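Local structure of beta-1,4-mannanase (Aplysia kurodai, 3VUP) at residues Glu47-Lys50 with Leu51-Gly55; Leu23-Met26 with Ser27-Tyr30. The protein hydrolyses beta-1,4-mannan as a TIM-barrel beta-1,4-mannanase of the sea hare's digestive fluid. All coordinates share one frame; numbering follows the deposited sequence.

Interaction 1 of 2, residues Glu47-Lys50 with Leu51-Gly55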
loop_
_atom_site.group_PDB
_atom_site.type_symbol
_atom_site.label_atom_id
_atom_site.label_comp_id
_atom_site.label_asym_id
_atom_site.label_seq_id
_atom_site.Cartn_x
_atom_site.Cartn_y
_atom_site.Cartn_z
ATOM N N GLU A 47 18.913 5.153 1.139
ATOM C CA GLU A 47 17.604 5.791 1.122
ATOM C C GLU A 47 16.933 5.701 2.490
ATOM O O GLU A 47 16.246 6.629 2.910
ATOM C CB GLU A 47 16.720 5.209 0.018
ATOM C CG GLU A 47 17.294 5.417 -1.373
ATOM C CD GLU A 47 17.384 6.880 -1.775
ATOM O OE1 GLU A 47 16.581 7.703 -1.278
ATOM O OE2 GLU A 47 18.265 7.208 -2.598
ATOM N N PHE A 48 17.114 4.585 3.187
ATOM C CA PHE A 48 16.630 4.502 4.561
ATOM C C PHE A 48 17.347 5.509 5.464
ATOM O O PHE A 48 16.729 6.160 6.302
ATOM C CB PHE A 48 16.781 3.086 5.117
ATOM C CG PHE A 48 15.692 2.144 4.675
ATOM C CD1 PHE A 48 14.533 2.019 5.418
ATOM C CD2 PHE A 48 15.813 1.401 3.510
ATOM C CE1 PHE A 48 13.519 1.166 5.021
ATOM C CE2 PHE A 48 14.796 0.539 3.111
ATOM C CZ PHE A 48 13.654 0.423 3.872
ATOM N N LYS A 49 18.658 5.631 5.308
ATOM C CA LYS A 49 19.411 6.575 6.125
ATOM C C LYS A 49 18.956 8.010 5.876
ATOM O O LYS A 49 18.714 8.758 6.822
ATOM C CB LYS A 49 20.904 6.451 5.870
ATOM C CG LYS A 49 21.723 7.398 6.731
ATOM C CD LYS A 49 23.206 7.229 6.488
ATOM C CE LYS A 49 24.029 7.908 7.572
ATOM N NZ LYS A 49 23.778 9.368 7.623
ATOM N N LYS A 50 18.842 8.397 4.609
ATOM C CA LYS A 50 18.414 9.755 4.278
ATOM C C LYS A 50 17.021 10.050 4.821
ATOM O O LYS A 50 16.766 11.142 5.334
ATOM C CB LYS A 50 18.448 9.990 2.768
ATOM C CG LYS A 50 19.858 10.088 2.223
ATOM C CD LYS A 50 19.882 10.473 0.757
ATOM C CE LYS A 50 19.314 9.360 -0.114
ATOM N NZ LYS A 50 19.455 9.662 -1.570
ATOM N N LEU A 51 16.121 9.077 4.712
ATOM C CA LEU A 51 14.772 9.249 5.222
ATOM C C LEU A 51 14.759 9.434 6.736
ATOM O O LEU A 51 14.100 10.332 7.258
ATOM C CB LEU A 51 13.911 8.054 4.828
ATOM C CG LEU A 51 12.482 8.064 5.359
ATOM C CD1 LEU A 51 11.725 9.286 4.846
ATOM C CD2 LEU A 51 11.773 6.779 4.967
ATOM N N HIS A 52 15.497 8.584 7.441
ATOM C CA HIS A 52 15.604 8.707 8.885
ATOM C C HIS A 52 16.212 10.049 9.300
ATOM O O HIS A 52 15.718 10.724 10.208
ATOM C CB HIS A 52 16.462 7.581 9.452
ATOM C CG HIS A 52 16.862 7.809 10.872
ATOM N ND1 HIS A 52 15.960 7.763 11.912
ATOM C CD2 HIS A 52 18.057 8.123 11.423
ATOM C CE1 HIS A 52 16.586 8.020 13.047
ATOM N NE2 HIS A 52 17.859 8.244 12.777
ATOM N N ASP A 53 17.300 10.424 8.643
ATOM C CA ASP A 53 17.980 11.671 8.975
ATOM C C ASP A 53 17.066 12.884 8.772
ATOM O O ASP A 53 17.190 13.881 9.479
ATOM C CB ASP A 53 19.267 11.818 8.162
ATOM C CG ASP A 53 20.349 10.835 8.589
ATOM O OD1 ASP A 53 20.227 10.250 9.685
ATOM O OD2 ASP A 53 21.331 10.664 7.832
ATOM N N ALA A 54 16.145 12.787 7.817
ATOM C CA ALA A 54 15.191 13.860 7.567
ATOM C C ALA A 54 14.030 13.865 8.556
ATOM O O ALA A 54 13.231 14.793 8.560
ATOM C CB ALA A 54 14.666 13.774 6.151
ATOM N N GLY A 55 13.924 12.827 9.378
ATOM C CA GLY A 55 12.848 12.763 10.349
ATOM C C GLY A 55 11.654 11.906 9.964
ATOM O O GLY A 55 10.613 11.961 10.622
#
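Lys49 and Asp53 meet one helical turn apart, i to i+4: Lys49, with CG anti to its backbone N (chi1 -179°), runs out extended until a bend at chi4 (-61°) brings NZ back to the carboxylate that Asp53 holds beside its own N. Lys49 NZ thus reaches Asp53 OD2 at 2.8 Å, on the syn lone pair of that oxygen, and Lys49 CG lies alongside the same OD2 at 3.5 Å. A second salt bridge, this one i to i+3, sits on another side of the helix, where Lys50 NZ bonds Glu47 OE2 at 2.9 Å, coming from above the carboxylate plane. Beneath both pairs runs the regular alpha-helical bonding of the last turn of helix 36-53, in which Asp53 N meets Lys49 O at 2.8 Å. The bond of Ala54 N to Lys50 O is more bent, with an N-H...O angle of 142°. Gly55 then leaves the helix with positive phi in a Schellman motif, and its N turns back to His52 O at 2.9 Å. Phe48 and Leu51 turn to the barrel and the neighbouring helices, both packing on Met59 of strand 58-65; Phe48 also touches helix 88-101 and Leu51 helix 324-338, so the helix is amphipathic. The Lys49-Asp53 pair is solvent-facing and probably adds only modestly to stability, whereas the carboxylate of the buried residue Glu47 probably has its charge offset by Lys50, which would favour the ionised form.

Interaction 2 of 2, residues Leu23-Met26 with Ser27-Tyr30; sequences LPWM and SYAY
Trp25 and Tyr28 form an edge-to-face aromatic pair three residues apart, with the edge of the Tyr28 ring directed at the face of the indole. The planes stand at 89°, and the centroid of the Tyr28 ring lies 4.8 Å from that of the indole's six-membered ring. Tyr28 CD1 does most of the touching: it sits over the centre of the indole, 3.7 Å from Trp25 CD2. Nearer the backbone, Tyr28 CB rests over the five-membered ring in a CH-pi contact, 4.0 Å from its centroid. The Tyr28 side chain stands with CG anti to its N (chi1 180°), which carries the phenol along the indole from the five-membered toward the six-membered ring. The opposite indole face receives, offset toward its rim, CG of Pro24, a residue preceded by a cis peptide bond, so the indole is held between the proline and the tyrosine; Trp62 adds a further edge-to-face contact. An alanine in place of Trp25 would probably leave the edge of Tyr28 and the ring of Pro24 each without the indole face it packs on and let the phenol turn more freely. Farther out, a type II beta turn from Ser27 to Tyr30, closed by Tyr30 N to Ser27 O at 2.8 Å, holds Tyr28 at its second position and probably helps orient it. Asp31 accepts bonds from the backbone N of both Met26 and Ser27, and Ser27 OG is hydrogen-bonded to Asn40 OD1 of helix 36-53. This aromatic-rich segment belongs to the loop that follows strand 18-22 in the (beta/alpha)8 barrel, at the C-terminal ends of the strands, where glycoside hydrolases of this fold have their active-site cleft.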
loop_
_atom_site.group_PDB
_atom_site.type_symbol
_atom_site.label_atom_id
_atom_site.label_comp_id
_atom_site.label_asym_id
_atom_site.label_seq_id
_atom_site.Cartn_x
_atom_site.Cartn_y
_atom_site.Cartn_z
ATOM N N LEU A 23 9.647 4.618 -1.643
ATOM C CA LEU A 23 10.979 4.494 -2.222
ATOM C C LEU A 23 11.045 4.896 -3.713
ATOM O O LEU A 23 11.831 5.768 -4.060
ATOM C CB LEU A 23 11.538 3.090 -1.968
ATOM C CG LEU A 23 12.954 2.829 -2.465
ATOM C CD1 LEU A 23 13.948 3.666 -1.674
ATOM C CD2 LEU A 23 13.279 1.348 -2.355
ATOM N N PRO A 24 10.215 4.292 -4.593
ATOM C CA PRO A 24 9.246 3.209 -4.376
ATOM C C PRO A 24 9.827 1.841 -4.723
ATOM O O PRO A 24 9.200 0.819 -4.446
ATOM C CB PRO A 24 8.113 3.563 -5.339
ATOM C CG PRO A 24 8.698 4.506 -6.345
ATOM C CD PRO A 24 10.122 4.804 -5.973
ATOM N N TRP A 25 11.011 1.856 -5.329
ATOM C CA TRP A 25 11.762 0.677 -5.734
ATOM C C TRP A 25 13.157 1.194 -6.038
ATOM O O TRP A 25 13.378 2.406 -6.102
ATOM C CB TRP A 25 11.156 0.029 -6.995
ATOM C CG TRP A 25 10.890 1.001 -8.091
ATOM C CD1 TRP A 25 11.811 1.613 -8.899
ATOM C CD2 TRP A 25 9.614 1.520 -8.471
ATOM N NE1 TRP A 25 11.181 2.476 -9.764
ATOM C CE2 TRP A 25 9.831 2.435 -9.524
ATOM C CE3 TRP A 25 8.305 1.294 -8.031
ATOM C CZ2 TRP A 25 8.786 3.123 -10.142
ATOM C CZ3 TRP A 25 7.268 1.982 -8.644
ATOM C CH2 TRP A 25 7.516 2.889 -9.685
ATOM N N MET A 26 14.093 0.278 -6.243
ATOM C CA MET A 26 15.402 0.654 -6.757
ATOM C C MET A 26 15.502 0.200 -8.211
ATOM O O MET A 26 15.611 1.028 -9.121
ATOM C CB MET A 26 16.526 0.085 -5.896
ATOM C CG MET A 26 17.911 0.594 -6.296
ATOM S SD MET A 26 18.080 2.390 -6.370
ATOM C CE MET A 26 17.610 2.829 -4.693
ATOM N N SER A 27 15.439 -1.113 -8.422
ATOM C CA SER A 27 15.243 -1.688 -9.747
ATOM C C SER A 27 13.816 -2.225 -9.792
ATOM O O SER A 27 13.507 -3.221 -9.137
ATOM C CB SER A 27 16.246 -2.814 -9.988
ATOM O OG SER A 27 17.570 -2.314 -9.927
ATOM N N TYR A 28 12.949 -1.547 -10.536
ATOM C CA TYR A 28 11.519 -1.863 -10.588
ATOM C C TYR A 28 11.262 -3.356 -10.762
ATOM O O TYR A 28 11.652 -3.939 -11.772
ATOM C CB TYR A 28 10.878 -1.086 -11.735
ATOM C CG TYR A 28 9.391 -1.283 -11.962
ATOM C CD1 TYR A 28 8.456 -0.458 -11.348
ATOM C CD2 TYR A 28 8.925 -2.240 -12.850
ATOM C CE1 TYR A 28 7.095 -0.607 -11.576
ATOM C CE2 TYR A 28 7.560 -2.398 -13.093
ATOM C CZ TYR A 28 6.646 -1.572 -12.456
ATOM O OH TYR A 28 5.287 -1.704 -12.687
ATOM N N ALA A 29 10.615 -3.956 -9.761
ATOM C CA ALA A 29 10.211 -5.370 -9.760
ATOM C C ALA A 29 11.374 -6.347 -9.709
ATOM O O ALA A 29 11.171 -7.552 -9.858
ATOM C CB ALA A 29 9.298 -5.692 -10.947
ATOM N N TYR A 30 12.576 -5.812 -9.498
ATOM C CA TYR A 30 13.829 -6.561 -9.523
ATOM C C TYR A 30 14.655 -6.292 -8.272
ATOM O O TYR A 30 15.885 -6.286 -8.330
ATOM C CB TYR A 30 14.650 -6.151 -10.752
ATOM C CG TYR A 30 14.401 -7.024 -11.934
ATOM C CD1 TYR A 30 13.203 -6.961 -12.617
ATOM C CD2 TYR A 30 15.365 -7.926 -12.364
ATOM C CE1 TYR A 30 12.965 -7.782 -13.697
ATOM C CE2 TYR A 30 15.142 -8.745 -13.430
ATOM C CZ TYR A 30 13.943 -8.670 -14.103
ATOM O OH TYR A 30 13.743 -9.510 -15.170
#

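Interactions 1 and 2 lie in series on one beta-alpha-beta unit: residues 23-30 follow strand 18-22, and residues 47-55 close helix 36-53 before strand 58-65. Their centres are about 17 Å apart, yet they touch through Glu47, whose CB packs at 3.6 Å on Leu23 CD1 and whose CG lies 4.2 Å from Met26 CE. Val325 of helix 324-338 is a common neighbour of Glu47, Leu23 and Met26. Interaction 2 lies nearer a probable pocket: the Trp25 side chain is about 6 Å from a bound Tris molecule, probably from the crystallisation liquor, whereas interaction 1 belongs to the outer helical layer.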